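Local coordinates for protein N-acetylneuraminate lyase (Fusobacterium nucleatum subsp. nucleatum ATCC 25586, PDB 5ZKA) that is an enzyme of the dihydrodipicolinate synthetase family and adopts a TIM-barrel fold, at residues A[206-218]-A[233-246]. Numbering follows the deposited sequence.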
ATOM      1  N   MET A 206       0.569   7.722   3.782  1.00 23.55           N
ATOM      2  CA  MET A 206       1.412   6.773   3.059  1.00 21.21           C
ATOM      3  C   MET A 206       2.392   7.495   2.135  1.00 22.77           C
ATOM      4  O   MET A 206       2.779   6.971   1.090  1.00 23.53           O
ATOM      5  CB  MET A 206       0.550   5.780   2.292  1.00 21.81           C
ATOM      6  CG  MET A 206      -0.479   5.133   3.219  1.00 26.77           C
ATOM      7  SD  MET A 206      -1.416   3.788   2.464  1.00 35.06           S
ATOM      8  CE  MET A 206      -2.355   4.679   1.238  1.00 27.26           C
ATOM      9  N   LEU A 207       2.830   8.694   2.537  1.00 22.63           N
ATOM     10  CA  LEU A 207       3.723   9.489   1.699  1.00 23.94           C
ATOM     11  C   LEU A 207       5.075   8.812   1.513  1.00 23.60           C
ATOM     12  O   LEU A 207       5.628   8.802   0.408  1.00 27.03           O
ATOM     13  CB  LEU A 207       3.905  10.878   2.319  1.00 21.88           C
ATOM     14  CG  LEU A 207       4.837  11.851   1.587  1.00 25.40           C
ATOM     15  CD1 LEU A 207       4.405  12.042   0.124  1.00 26.01           C
ATOM     16  CD2 LEU A 207       4.830  13.198   2.306  1.00 24.90           C
ATOM     17  N   LEU A 208       5.623   8.229   2.576  1.00 20.84           N
ATOM     18  CA  LEU A 208       6.955   7.633   2.456  1.00 25.29           C
ATOM     19  C   LEU A 208       6.964   6.443   1.499  1.00 24.29           C
ATOM     20  O   LEU A 208       7.806   6.426   0.582  1.00 25.32           O
ATOM     21  CB  LEU A 208       7.489   7.268   3.845  1.00 24.72           C
ATOM     22  CG  LEU A 208       8.702   6.338   3.882  1.00 27.80           C
ATOM     23  CD1 LEU A 208       9.892   6.919   3.137  1.00 29.47           C
ATOM     24  CD2 LEU A 208       9.065   6.079   5.341  1.00 25.18           C
ATOM     25  N   PRO A 209       6.091   5.436   1.632  1.00 24.33           N
ATOM     26  CA  PRO A 209       6.140   4.329   0.658  1.00 24.47           C
ATOM     27  C   PRO A 209       5.864   4.777  -0.768  1.00 22.77           C
ATOM     28  O   PRO A 209       6.449   4.234  -1.714  1.00 24.04           O
ATOM     29  CB  PRO A 209       5.066   3.352   1.165  1.00 27.43           C
ATOM     30  CG  PRO A 209       4.230   4.132   2.142  1.00 24.90           C
ATOM     31  CD  PRO A 209       5.151   5.159   2.736  1.00 23.81           C
ATOM     32  N   ALA A 210       5.006   5.779  -0.952  1.00 23.22           N
ATOM     33  CA  ALA A 210       4.774   6.319  -2.289  1.00 22.98           C
ATOM     34  C   ALA A 210       6.017   7.008  -2.838  1.00 29.74           C
ATOM     35  O   ALA A 210       6.327   6.884  -4.027  1.00 23.27           O
ATOM     36  CB  ALA A 210       3.600   7.299  -2.251  1.00 23.55           C
ATOM     37  N   THR A 211       6.739   7.755  -1.990  1.00 24.92           N
ATOM     38  CA  THR A 211       7.918   8.470  -2.471  1.00 20.81           C
ATOM     39  C   THR A 211       8.963   7.516  -3.048  1.00 22.30           C
ATOM     40  O   THR A 211       9.577   7.811  -4.082  1.00 26.91           O
ATOM     41  CB  THR A 211       8.516   9.312  -1.339  1.00 25.93           C
ATOM     42  OG1 THR A 211       7.514  10.231  -0.888  1.00 28.54           O
ATOM     43  CG2 THR A 211       9.712  10.107  -1.842  1.00 27.61           C
ATOM     44  N   VAL A 212       9.179   6.360  -2.414  1.00 22.08           N
ATOM     45  CA  VAL A 212      10.226   5.480  -2.935  1.00 23.81           C
ATOM     46  C   VAL A 212       9.783   4.704  -4.170  1.00 25.61           C
ATOM     47  O   VAL A 212      10.630   4.089  -4.836  1.00 28.78           O
ATOM     48  CB  VAL A 212      10.738   4.516  -1.845  1.00 23.95           C
ATOM     49  CG1 VAL A 212      11.226   5.313  -0.614  1.00 27.41           C
ATOM     50  CG2 VAL A 212       9.674   3.477  -1.459  1.00 21.47           C
ATOM     51  N   LEU A 213       8.490   4.711  -4.501  1.00 26.44           N
ATOM     52  CA  LEU A 213       8.009   4.240  -5.799  1.00 25.79           C
ATOM     53  C   LEU A 213       8.047   5.332  -6.865  1.00 27.26           C
ATOM     54  O   LEU A 213       7.521   5.133  -7.962  1.00 32.13           O
ATOM     55  CB  LEU A 213       6.578   3.700  -5.681  1.00 20.65           C
ATOM     56  CG  LEU A 213       6.440   2.367  -4.930  1.00 25.19           C
ATOM     57  CD1 LEU A 213       4.987   1.928  -4.894  1.00 28.61           C
ATOM     58  CD2 LEU A 213       7.283   1.276  -5.599  1.00 27.15           C
ATOM     59  N   GLY A 214       8.639   6.489  -6.560  1.00 23.92           N
ATOM     60  CA  GLY A 214       8.930   7.485  -7.572  1.00 25.51           C
ATOM     61  C   GLY A 214       7.831   8.478  -7.887  1.00 24.78           C
ATOM     62  O   GLY A 214       7.871   9.086  -8.965  1.00 25.22           O
ATOM     63  N   VAL A 215       6.863   8.690  -6.988  1.00 28.14           N
ATOM     64  CA  VAL A 215       5.876   9.747  -7.259  1.00 27.62           C
ATOM     65  C   VAL A 215       6.591  11.105  -7.335  1.00 29.36           C
ATOM     66  O   VAL A 215       7.694  11.294  -6.809  1.00 25.13           O
ATOM     67  CB  VAL A 215       4.737   9.795  -6.225  1.00 25.25           C
ATOM     68  CG1 VAL A 215       3.925   8.510  -6.240  1.00 25.69           C
ATOM     69  CG2 VAL A 215       5.280  10.076  -4.835  1.00 23.97           C
ATOM     70  N   ASP A 216       5.969  12.038  -8.051  1.00 30.00           N
ATOM     71  CA  ASP A 216       6.551  13.352  -8.311  1.00 23.58           C
ATOM     72  C   ASP A 216       6.147  14.377  -7.274  1.00 26.14           C
ATOM     73  O   ASP A 216       6.639  15.510  -7.308  1.00 29.21           O
ATOM     74  CB  ASP A 216       6.148  13.814  -9.709  1.00 27.03           C
ATOM     75  CG  ASP A 216       6.605  12.840 -10.772  1.00 33.59           C
ATOM     76  OD1 ASP A 216       7.797  12.898 -11.137  1.00 35.97           O
ATOM     77  OD2 ASP A 216       5.792  11.995 -11.212  1.00 27.72           O
ATOM     78  N   GLY A 217       5.287  13.987  -6.346  1.00 27.84           N
ATOM     79  CA  GLY A 217       4.823  14.897  -5.321  1.00 25.56           C
ATOM     80  C   GLY A 217       3.633  14.296  -4.613  1.00 25.20           C
ATOM     81  O   GLY A 217       3.397  13.086  -4.684  1.00 27.64           O
ATOM     82  N   ALA A 218       2.882  15.161  -3.940  1.00 27.40           N
ATOM     83  CA  ALA A 218       1.742  14.718  -3.155  1.00 25.78           C
ATOM     84  C   ALA A 218       0.761  15.869  -3.034  1.00 30.16           C
ATOM     85  O   ALA A 218       1.159  17.033  -3.013  1.00 28.58           O
ATOM     86  CB  ALA A 218       2.171  14.242  -1.758  1.00 25.03           C
ATOM     87  N   ILE A 233       9.722  14.361   4.831  1.00 25.80           N
ATOM     88  CA  ILE A 233       9.589  12.956   4.414  1.00 26.81           C
ATOM     89  C   ILE A 233       9.949  12.810   2.942  1.00 31.39           C
ATOM     90  O   ILE A 233      10.803  11.995   2.564  1.00 29.95           O
ATOM     91  CB  ILE A 233       8.169  12.432   4.687  1.00 23.24           C
ATOM     92  CG1 ILE A 233       7.849  12.408   6.190  1.00 24.51           C
ATOM     93  CG2 ILE A 233       7.986  11.036   4.050  1.00 28.16           C
ATOM     94  CD1 ILE A 233       6.339  12.247   6.499  1.00 26.24           C
ATOM     95  N   PHE A 234       9.317  13.631   2.095  1.00 28.08           N
ATOM     96  CA  PHE A 234       9.533  13.575   0.649  1.00 27.48           C
ATOM     97  C   PHE A 234      11.007  13.760   0.300  1.00 35.35           C
ATOM     98  O   PHE A 234      11.594  12.943  -0.416  1.00 33.24           O
ATOM     99  CB  PHE A 234       8.671  14.650  -0.016  1.00 28.91           C
ATOM    100  CG  PHE A 234       8.612  14.561  -1.513  1.00 30.42           C
ATOM    101  CD1 PHE A 234       8.143  13.416  -2.140  1.00 27.37           C
ATOM    102  CD2 PHE A 234       9.012  15.641  -2.297  1.00 37.93           C
ATOM    103  CE1 PHE A 234       8.089  13.346  -3.519  1.00 31.34           C
ATOM    104  CE2 PHE A 234       8.958  15.581  -3.678  1.00 36.81           C
ATOM    105  CZ  PHE A 234       8.499  14.435  -4.291  1.00 31.51           C
ATOM    106  N   GLU A 235      11.631  14.825   0.818  1.00 30.40           N
ATOM    107  CA  GLU A 235      13.019  15.110   0.460  1.00 29.23           C
ATOM    108  C   GLU A 235      13.971  14.070   1.033  1.00 33.59           C
ATOM    109  O   GLU A 235      14.907  13.638   0.349  1.00 35.32           O
ATOM    110  CB  GLU A 235      13.423  16.505   0.939  1.00 32.65           C
ATOM    111  N   LEU A 236      13.768  13.675   2.290  1.00 28.75           N
ATOM    112  CA  LEU A 236      14.681  12.709   2.891  1.00 34.22           C
ATOM    113  C   LEU A 236      14.621  11.370   2.167  1.00 30.38           C
ATOM    114  O   LEU A 236      15.651  10.716   1.983  1.00 31.60           O
ATOM    115  CB  LEU A 236      14.363  12.523   4.371  1.00 32.20           C
ATOM    116  CG  LEU A 236      14.643  13.717   5.280  1.00 31.27           C
ATOM    117  CD1 LEU A 236      13.840  13.555   6.559  1.00 33.46           C
ATOM    118  CD2 LEU A 236      16.119  13.825   5.579  1.00 36.67           C
ATOM    119  N   ALA A 237      13.424  10.945   1.757  1.00 29.31           N
ATOM    120  CA  ALA A 237      13.292   9.638   1.117  1.00 29.99           C
ATOM    121  C   ALA A 237      13.917   9.616  -0.274  1.00 36.80           C
ATOM    122  O   ALA A 237      14.380   8.560  -0.722  1.00 33.88           O
ATOM    123  CB  ALA A 237      11.817   9.218   1.043  1.00 31.53           C
ATOM    124  N   LYS A 238      13.940  10.755  -0.971  1.00 33.33           N
ATOM    125  CA  LYS A 238      14.609  10.851  -2.264  1.00 31.43           C
ATOM    126  C   LYS A 238      16.121  11.033  -2.154  1.00 41.65           C
ATOM    127  O   LYS A 238      16.795  11.091  -3.190  1.00 40.81           O
ATOM    128  CB  LYS A 238      14.038  12.022  -3.079  1.00 32.23           C
ATOM    129  CG  LYS A 238      12.542  11.983  -3.349  1.00 43.00           C
ATOM    130  CD  LYS A 238      11.984  13.405  -3.477  1.00 56.26           C
ATOM    131  CE  LYS A 238      12.426  14.073  -4.754  1.00 65.51           C
ATOM    132  NZ  LYS A 238      12.531  13.060  -5.828  1.00 68.46           N
ATOM    133  N   ASN A 239      16.677  11.143  -0.946  1.00 36.18           N
ATOM    134  CA  ASN A 239      18.074  11.549  -0.803  1.00 36.60           C
ATOM    135  C   ASN A 239      18.794  10.710   0.242  1.00 37.85           C
ATOM    136  O   ASN A 239      19.619  11.221   1.008  1.00 42.73           O
ATOM    137  CB  ASN A 239      18.187  13.034  -0.461  1.00 40.44           C
ATOM    138  CG  ASN A 239      17.833  13.929  -1.634  1.00 47.31           C
ATOM    139  OD1 ASN A 239      18.656  14.146  -2.530  1.00 48.98           O
ATOM    140  ND2 ASN A 239      16.608  14.465  -1.633  1.00 43.38           N
ATOM    141  N   SER A 240      18.493   9.406   0.273  1.00 42.85           N
ATOM    142  CA  SER A 240      19.273   8.405   1.016  1.00 40.19           C
ATOM    143  C   SER A 240      19.220   8.629   2.523  1.00 41.16           C
ATOM    144  O   SER A 240      20.201   8.409   3.238  1.00 38.79           O
ATOM    145  CB  SER A 240      20.724   8.357   0.531  1.00 45.59           C
ATOM    146  OG  SER A 240      20.779   8.307  -0.886  1.00 49.77           O
ATOM    147  N   LYS A 241      18.053   9.040   3.015  1.00 40.33           N
ATOM    148  CA  LYS A 241      17.823   9.215   4.444  1.00 33.12           C
ATOM    149  C   LYS A 241      16.490   8.557   4.826  1.00 35.27           C
ATOM    150  O   LYS A 241      15.576   9.174   5.376  1.00 34.87           O
ATOM    151  CB  LYS A 241      17.880  10.696   4.807  1.00 33.66           C
ATOM    152  CG  LYS A 241      19.309  11.261   4.726  1.00 42.45           C
ATOM    153  CD  LYS A 241      19.351  12.778   4.769  1.00 51.70           C
ATOM    154  CE  LYS A 241      19.691  13.282   6.163  1.00 66.31           C
ATOM    155  NZ  LYS A 241      19.766  14.775   6.217  1.00 72.16           N
ATOM    156  N   ILE A 242      16.390   7.264   4.527  1.00 32.13           N
ATOM    157  CA  ILE A 242      15.127   6.558   4.742  1.00 30.38           C
ATOM    158  C   ILE A 242      14.821   6.435   6.229  1.00 32.24           C
ATOM    159  O   ILE A 242      13.671   6.599   6.657  1.00 29.01           O
ATOM    160  CB  ILE A 242      15.164   5.178   4.064  1.00 35.24           C
ATOM    161  CG1 ILE A 242      15.269   5.338   2.559  1.00 40.60           C
ATOM    162  CG2 ILE A 242      13.910   4.385   4.411  1.00 35.09           C
ATOM    163  CD1 ILE A 242      14.013   5.876   1.954  1.00 38.23           C
ATOM    164  N   ASP A 243      15.838   6.121   7.036  1.00 30.92           N
ATOM    165  CA  ASP A 243      15.633   5.970   8.471  1.00 33.34           C
ATOM    166  C   ASP A 243      15.048   7.237   9.076  1.00 31.45           C
ATOM    167  O   ASP A 243      14.105   7.180   9.873  1.00 29.95           O
ATOM    168  CB  ASP A 243      16.953   5.611   9.155  1.00 41.25           C
ATOM    169  CG  ASP A 243      17.356   4.165   8.916  1.00 54.01           C
ATOM    170  OD1 ASP A 243      16.552   3.415   8.320  1.00 55.86           O
ATOM    171  OD2 ASP A 243      18.477   3.779   9.320  1.00 59.66           O
ATOM    172  N   GLU A 244      15.600   8.397   8.715  1.00 33.73           N
ATOM    173  CA  GLU A 244      15.049   9.647   9.229  1.00 31.57           C
ATOM    174  C   GLU A 244      13.642   9.894   8.689  1.00 31.14           C
ATOM    175  O   GLU A 244      12.777  10.397   9.417  1.00 30.39           O
ATOM    176  CB  GLU A 244      15.975  10.815   8.884  1.00 40.58           C
ATOM    177  CG  GLU A 244      15.474  12.146   9.419  1.00 56.74           C
ATOM    178  CD  GLU A 244      16.564  13.197   9.526  1.00 66.48           C
ATOM    179  OE1 GLU A 244      17.647  12.997   8.932  1.00 62.69           O
ATOM    180  OE2 GLU A 244      16.326  14.228  10.196  1.00 72.07           O
ATOM    181  N   ALA A 245      13.392   9.545   7.417  1.00 30.73           N
ATOM    182  CA  ALA A 245      12.075   9.787   6.831  1.00 27.47           C
ATOM    183  C   ALA A 245      11.007   8.939   7.507  1.00 27.54           C
ATOM    184  O   ALA A 245       9.863   9.387   7.674  1.00 27.22           O
ATOM    185  CB  ALA A 245      12.095   9.516   5.327  1.00 27.31           C
ATOM    186  N   LEU A 246      11.364   7.711   7.909  1.00 26.68           N
ATOM    187  CA  LEU A 246      10.407   6.843   8.591  1.00 26.68           C
ATOM    188  C   LEU A 246      10.038   7.388   9.959  1.00 27.44           C
ATOM    189  O   LEU A 246       8.871   7.307  10.367  1.00 26.45           O
ATOM    190  CB  LEU A 246      10.973   5.424   8.718  1.00 29.53           C
ATOM    191  CG  LEU A 246      10.094   4.379   9.409  1.00 33.13           C
ATOM    192  CD1 LEU A 246       8.737   4.300   8.729  1.00 30.88           C
ATOM    193  CD2 LEU A 246      10.755   2.985   9.406  1.00 27.44           C
TER
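Leu-208, Thr-211 and Val-212 come closest to Ile-233, Phe-234 and Ala-237, respectively, where helix 207-212 crosses segment 233-237, the axes 9.2 Å apart at a signed angle of -39°. The start of helix 242-262, at 242-246, completes the hole around Leu-208 and runs roughly antiparallel to helix 207-212, at 150°. Leu-208 is a knob in a hole formed by Ile-233, Ala-237, Ala-245 and Leu-246. Its CG stands anti to the backbone N (chi1 166°), and the fork at CG puts CD1 on the two alanines and CD2 on Leu-246. Leu-208 CD1 meets Ala-237 CB at 3.7 Å, and Leu-208 CD2 lies 3.6 Å from Leu-246 CA. Val-212 extends the apolar patch, with its CG1 3.8 Å from Ile-242 CD1. The segments belong to a TIM barrel: strand 217-220 follows helix 207-212 and leads into helix 223-237, so the contact joins two consecutive helices of the outer layer and the start of helix 242-262, next in the chain. Thr-211 CG2 packs on Ala-237 CB at 3.7 Å. Thr-211 OG1 turns back to Leu-207 O in a 2.7 Å hydrogen bond, from above the carbonyl plane, and that oxygen also accepts from Thr-211 N. The same hydroxyl oxygen lies at the edge of the Phe-234 ring, 3.5 Å from Phe-234 CD1. Val-215 O also lies at this ring's edge. Lys-238 CD covers one face, over the ring centre. Beyond the ring, the Asp-216 carboxylate is held by Arg-191 and by the backbone N of Ile-199.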